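Local coordinates for beta-galactosidase (Geobacillus stearothermophilus, PDB 4OIF), which probably hydrolyses terminal non-reducing beta-D-galactose residues of beta-D-galactosides, as a zinc-binding GH42 enzyme that assembles into a homotrimer, at residues G568-D573 with T578-S583; V543-R548 with D600-D605. All coordinates share one frame; numbering follows the deposited sequence.

Both contacts lie in the trimerisation domain, their centres 11 Å apart and away from the predicted active site and the zinc site. Contact 1 pairs neighbouring strands 565-570 and 579-586 of the large mixed sheet; contact 2 sets the end of strand 541-545 and the start of strand 548-553 against helix 600-613. In chain order the segments run 543-548, 568-573, 578-583 and 600-605, which nests contact 1 inside the loop closed by contact 2. Strand 541-545 flanks 565-570 in the sheet, with a probable hydrogen bond from H544 N to V569 O (2.8 Å), while A580 CB packs on V543 CG2. Together they join the bulged hairpin, the next strand and the helix into one unit.

Contact 1: residues G568-D573 with T578-S583; sequences GVYEDD and TPAVTS
A classic beta bulge in the antiparallel hairpin of strands 565-570 and 579-586 brings A580 and V581 together against the single residue G568. The carbonyl oxygen of G568 is gripped twice, by A580 N at 2.7 Å and V581 N at 3.0 Å, both arriving from the same face of its carbonyl plane. G568 N returns a bond to V581 O, completing the hydrogen-bonded pair, and V581 CB lies 3.8 Å from G568 N. The bulge shifts the register by one, so that V569 faces P579 as a non-hydrogen-bonded pair before Y570 N bonds to T578 O. That bond is 2.9 Å long and lies nearly in line with the T578 carbonyl (C=O...N angle 171°), and V569 CB rests against the same oxygen.

The extra residue also turns the chain at A580 and directs its methyl toward the opposing strand, where Y570 receives it. With Y570 CG anti to the carbonyl carbon (chi1 -57°), the ring reaches back over A580, and its hydroxyl is held by T557 O. V543 of the adjacent strand touches both side chains, while the ring of Y575 meets Y570 edge-to-face. Beyond the paired residues the chain leaves the sheet, and D573 forms a salt bridge with R338 of a second subunit, placing this end of the hairpin at the subunit interface. The methyl makes a CH-pi contact over the middle of the ring: A580 CB lies 3.4 Å from the centroid of the Y570 ring, 12° off its normal.

Contact 2: residues V543-R548 with D600-D605; sequences VHYRGR and DQFHRD
D605 OD1 accepts a hydrogen bond from Q601 NE2 at 2.9 Å, one turn along the helix, on the side that R548 reaches from the sheet. The amide of Q601 is held at both ends, because its OE1 takes R604 NH1 from above the carbonyl plane, also at 2.9 Å. R548 crosses Q601 at about a right angle. Its chain, extended from CG to NE, lays one guanidinium face on Q601 CG, with NH2 to CG at 4.1 Å. Exchanging Q601 for an alanine is likely to strip this methylene from the guanidinium and leave D605 OD1 and R604 NH1 without the amide that joins them.

Deeper in, the edge of F602 meets the face of Y545, centroids 5.0 Å apart and planes at 64°. F602 CE1 approaches Y545 CD2 at 3.6 Å, while R546 CG, from the type I' turn, lies over the rim of the opposite face of the tyrosine.

R548 NE stays 4.8 Å from D605 OD2, which is hydrogen-bonded to Y550 OH. At this separation there is no direct salt bridge, though the opposite charges probably attract, and aromatic and aliphatic packing joins the strand hairpin to the helix.

Contact 1: residues G568-D573 with T578-S583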
# COMPACT_ATOMS: atom_id res chain seq x y z
N GLY A 568 -23.83 8.76 -34.19
CA GLY A 568 -22.90 9.70 -33.60
C GLY A 568 -21.50 9.37 -34.03
O GLY A 568 -21.21 8.20 -34.33
N VAL A 569 -20.63 10.38 -34.06
CA VAL A 569 -19.24 10.17 -34.49
C VAL A 569 -18.25 10.77 -33.51
O VAL A 569 -18.58 11.73 -32.81
CB VAL A 569 -18.96 10.79 -35.89
CG1 VAL A 569 -19.91 10.22 -36.92
CG2 VAL A 569 -19.05 12.31 -35.86
N TYR A 570 -17.04 10.22 -33.47
CA TYR A 570 -15.96 10.80 -32.65
C TYR A 570 -15.51 12.11 -33.27
O TYR A 570 -15.72 12.32 -34.46
CB TYR A 570 -14.77 9.83 -32.53
CG TYR A 570 -15.14 8.48 -31.94
CD1 TYR A 570 -15.39 8.33 -30.58
CD2 TYR A 570 -15.22 7.35 -32.76
CE1 TYR A 570 -15.73 7.11 -30.04
CE2 TYR A 570 -15.55 6.12 -32.22
CZ TYR A 570 -15.80 6.01 -30.87
OH TYR A 570 -16.13 4.79 -30.34
N GLU A 571 -14.89 12.99 -32.50
CA GLU A 571 -14.53 14.31 -33.01
C GLU A 571 -13.03 14.63 -32.96
O GLU A 571 -12.59 15.65 -33.47
CB GLU A 571 -15.29 15.39 -32.25
CG GLU A 571 -16.80 15.28 -32.32
CD GLU A 571 -17.48 16.49 -31.71
OE1 GLU A 571 -17.52 16.60 -30.47
OE2 GLU A 571 -17.93 17.36 -32.48
N ASP A 572 -12.24 13.77 -32.33
CA ASP A 572 -10.82 14.05 -32.20
C ASP A 572 -10.04 12.74 -32.29
O ASP A 572 -10.63 11.69 -32.53
CB ASP A 572 -10.54 14.77 -30.89
CG ASP A 572 -9.39 15.75 -30.99
OD1 ASP A 572 -8.61 15.66 -31.96
OD2 ASP A 572 -9.26 16.61 -30.09
N ASP A 573 -8.72 12.82 -32.11
CA ASP A 573 -7.80 11.68 -32.24
C ASP A 573 -7.87 11.04 -33.63
O ASP A 573 -8.57 11.54 -34.51
CB ASP A 573 -8.08 10.63 -31.15
CG ASP A 573 -6.81 9.98 -30.61
OD1 ASP A 573 -5.86 9.74 -31.38
OD2 ASP A 573 -6.76 9.71 -29.39
N THR A 578 -15.27 9.32 -37.35
CA THR A 578 -15.68 7.94 -37.64
C THR A 578 -16.82 7.60 -36.67
O THR A 578 -17.00 8.31 -35.69
CB THR A 578 -14.50 6.94 -37.52
OG1 THR A 578 -13.96 6.96 -36.20
CG2 THR A 578 -13.40 7.28 -38.51
N PRO A 579 -17.60 6.54 -36.93
CA PRO A 579 -18.78 6.27 -36.09
C PRO A 579 -18.48 5.89 -34.64
O PRO A 579 -17.63 5.04 -34.37
CB PRO A 579 -19.45 5.09 -36.79
CG PRO A 579 -18.90 5.08 -38.15
CD PRO A 579 -17.51 5.58 -38.04
N ALA A 580 -19.22 6.49 -33.72
CA ALA A 580 -19.16 6.14 -32.30
C ALA A 580 -20.49 5.53 -31.82
O ALA A 580 -20.50 4.64 -30.97
CB ALA A 580 -18.82 7.36 -31.49
N VAL A 581 -21.61 6.01 -32.36
CA VAL A 581 -22.91 5.46 -31.95
C VAL A 581 -23.72 5.02 -33.15
O VAL A 581 -23.88 5.78 -34.11
CB VAL A 581 -23.73 6.48 -31.16
CG1 VAL A 581 -25.09 5.89 -30.81
CG2 VAL A 581 -23.00 6.87 -29.90
N THR A 582 -24.21 3.78 -33.10
CA THR A 582 -24.92 3.19 -34.25
C THR A 582 -26.26 2.57 -33.86
O THR A 582 -26.47 2.16 -32.72
CB THR A 582 -24.07 2.10 -34.95
OG1 THR A 582 -23.98 0.95 -34.10
CG2 THR A 582 -22.69 2.60 -35.26
N SER A 583 -27.17 2.50 -34.83
CA SER A 583 -28.46 1.82 -34.67
C SER A 583 -28.72 0.94 -35.87
O SER A 583 -28.27 1.24 -36.98
CB SER A 583 -29.61 2.82 -34.51
OG SER A 583 -29.90 3.45 -35.74

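Contact 2: residues V543-R548 with D600-D605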
# COMPACT_ATOMS: atom_id res chain seq x y z
N VAL A 543 -17.99 12.86 -28.63
CA VAL A 543 -18.85 12.35 -29.68
C VAL A 543 -19.91 13.38 -30.06
O VAL A 543 -20.60 13.93 -29.20
CB VAL A 543 -19.53 11.04 -29.26
CG1 VAL A 543 -20.55 10.60 -30.30
CG2 VAL A 543 -18.49 9.95 -29.05
N HIS A 544 -20.03 13.67 -31.34
CA HIS A 544 -21.12 14.51 -31.81
C HIS A 544 -22.31 13.61 -32.10
O HIS A 544 -22.20 12.64 -32.87
CB HIS A 544 -20.72 15.30 -33.04
CG HIS A 544 -21.62 16.46 -33.32
ND1 HIS A 544 -22.72 16.37 -34.14
CD2 HIS A 544 -21.58 17.74 -32.87
CE1 HIS A 544 -23.31 17.55 -34.20
NE2 HIS A 544 -22.64 18.39 -33.44
N TYR A 545 -23.43 13.96 -31.48
CA TYR A 545 -24.64 13.16 -31.51
C TYR A 545 -25.86 14.08 -31.31
O TYR A 545 -25.87 14.92 -30.40
CB TYR A 545 -24.58 12.06 -30.45
CG TYR A 545 -25.88 11.36 -30.18
CD1 TYR A 545 -26.28 10.28 -30.96
CD2 TYR A 545 -26.71 11.75 -29.13
CE1 TYR A 545 -27.46 9.63 -30.71
CE2 TYR A 545 -27.89 11.10 -28.88
CZ TYR A 545 -28.27 10.04 -29.67
OH TYR A 545 -29.45 9.39 -29.42
N ARG A 546 -26.85 13.92 -32.19
CA ARG A 546 -28.04 14.77 -32.20
C ARG A 546 -27.71 16.24 -32.01
O ARG A 546 -28.30 16.90 -31.16
CB ARG A 546 -29.03 14.35 -31.11
CG ARG A 546 -29.50 12.90 -31.22
CD ARG A 546 -30.47 12.72 -32.36
NE ARG A 546 -31.11 11.41 -32.33
CZ ARG A 546 -30.67 10.35 -33.01
NH1 ARG A 546 -29.59 10.46 -33.77
NH2 ARG A 546 -31.32 9.19 -32.94
N GLY A 547 -26.75 16.75 -32.78
CA GLY A 547 -26.40 18.16 -32.76
C GLY A 547 -25.54 18.66 -31.60
O GLY A 547 -25.16 19.83 -31.56
N ARG A 548 -25.23 17.78 -30.65
CA ARG A 548 -24.47 18.22 -29.49
C ARG A 548 -23.13 17.47 -29.42
O ARG A 548 -23.00 16.38 -29.97
CB ARG A 548 -25.32 18.01 -28.22
CG ARG A 548 -24.75 18.55 -26.91
CD ARG A 548 -25.59 18.02 -25.73
NE ARG A 548 -25.14 18.46 -24.40
CZ ARG A 548 -24.00 18.09 -23.82
NH1 ARG A 548 -23.15 17.30 -24.46
NH2 ARG A 548 -23.69 18.52 -22.61
N ASP A 600 -22.90 11.72 -18.53
CA ASP A 600 -24.29 11.44 -18.15
C ASP A 600 -25.34 11.94 -19.14
O ASP A 600 -26.33 11.25 -19.44
CB ASP A 600 -24.56 12.08 -16.79
CG ASP A 600 -23.93 11.32 -15.65
OD1 ASP A 600 -23.71 10.09 -15.77
OD2 ASP A 600 -23.67 11.95 -14.60
N GLN A 601 -25.13 13.15 -19.63
CA GLN A 601 -26.11 13.80 -20.48
C GLN A 601 -26.34 12.98 -21.74
O GLN A 601 -27.46 12.94 -22.25
CB GLN A 601 -25.66 15.22 -20.85
CG GLN A 601 -26.77 16.07 -21.44
CD GLN A 601 -27.98 16.13 -20.53
OE1 GLN A 601 -27.85 16.28 -19.31
NE2 GLN A 601 -29.18 15.97 -21.11
N PHE A 602 -25.30 12.31 -22.22
CA PHE A 602 -25.46 11.46 -23.40
C PHE A 602 -26.49 10.38 -23.14
O PHE A 602 -27.40 10.20 -23.94
CB PHE A 602 -24.17 10.79 -23.86
CG PHE A 602 -24.40 9.79 -24.97
CD1 PHE A 602 -24.56 10.21 -26.28
CD2 PHE A 602 -24.50 8.44 -24.70
CE1 PHE A 602 -24.79 9.30 -27.29
CE2 PHE A 602 -24.74 7.53 -25.72
CZ PHE A 602 -24.88 7.96 -27.01
N HIS A 603 -26.33 9.67 -22.03
CA HIS A 603 -27.26 8.59 -21.72
C HIS A 603 -28.66 9.15 -21.50
O HIS A 603 -29.65 8.54 -21.92
CB HIS A 603 -26.78 7.80 -20.51
CG HIS A 603 -25.43 7.19 -20.71
ND1 HIS A 603 -24.34 7.52 -19.92
CD2 HIS A 603 -24.97 6.32 -21.64
CE1 HIS A 603 -23.28 6.86 -20.35
NE2 HIS A 603 -23.63 6.12 -21.39
N ARG A 604 -28.73 10.32 -20.87
CA ARG A 604 -30.02 10.96 -20.70
C ARG A 604 -30.70 11.16 -22.06
O ARG A 604 -31.84 10.73 -22.24
CB ARG A 604 -29.87 12.29 -19.98
CG ARG A 604 -29.49 12.15 -18.51
CD ARG A 604 -29.75 13.45 -17.76
NE ARG A 604 -29.19 13.40 -16.43
CZ ARG A 604 -28.04 13.98 -16.08
NH1 ARG A 604 -27.33 14.66 -16.98
NH2 ARG A 604 -27.61 13.87 -14.84
N ASP A 605 -30.01 11.75 -23.02
CA ASP A 605 -30.61 12.07 -24.32
C ASP A 605 -30.92 10.80 -25.17
O ASP A 605 -32.03 10.63 -25.72
CB ASP A 605 -29.69 13.04 -25.07
CG ASP A 605 -29.52 14.40 -24.34
OD1 ASP A 605 -30.30 14.70 -23.41
OD2 ASP A 605 -28.62 15.18 -24.69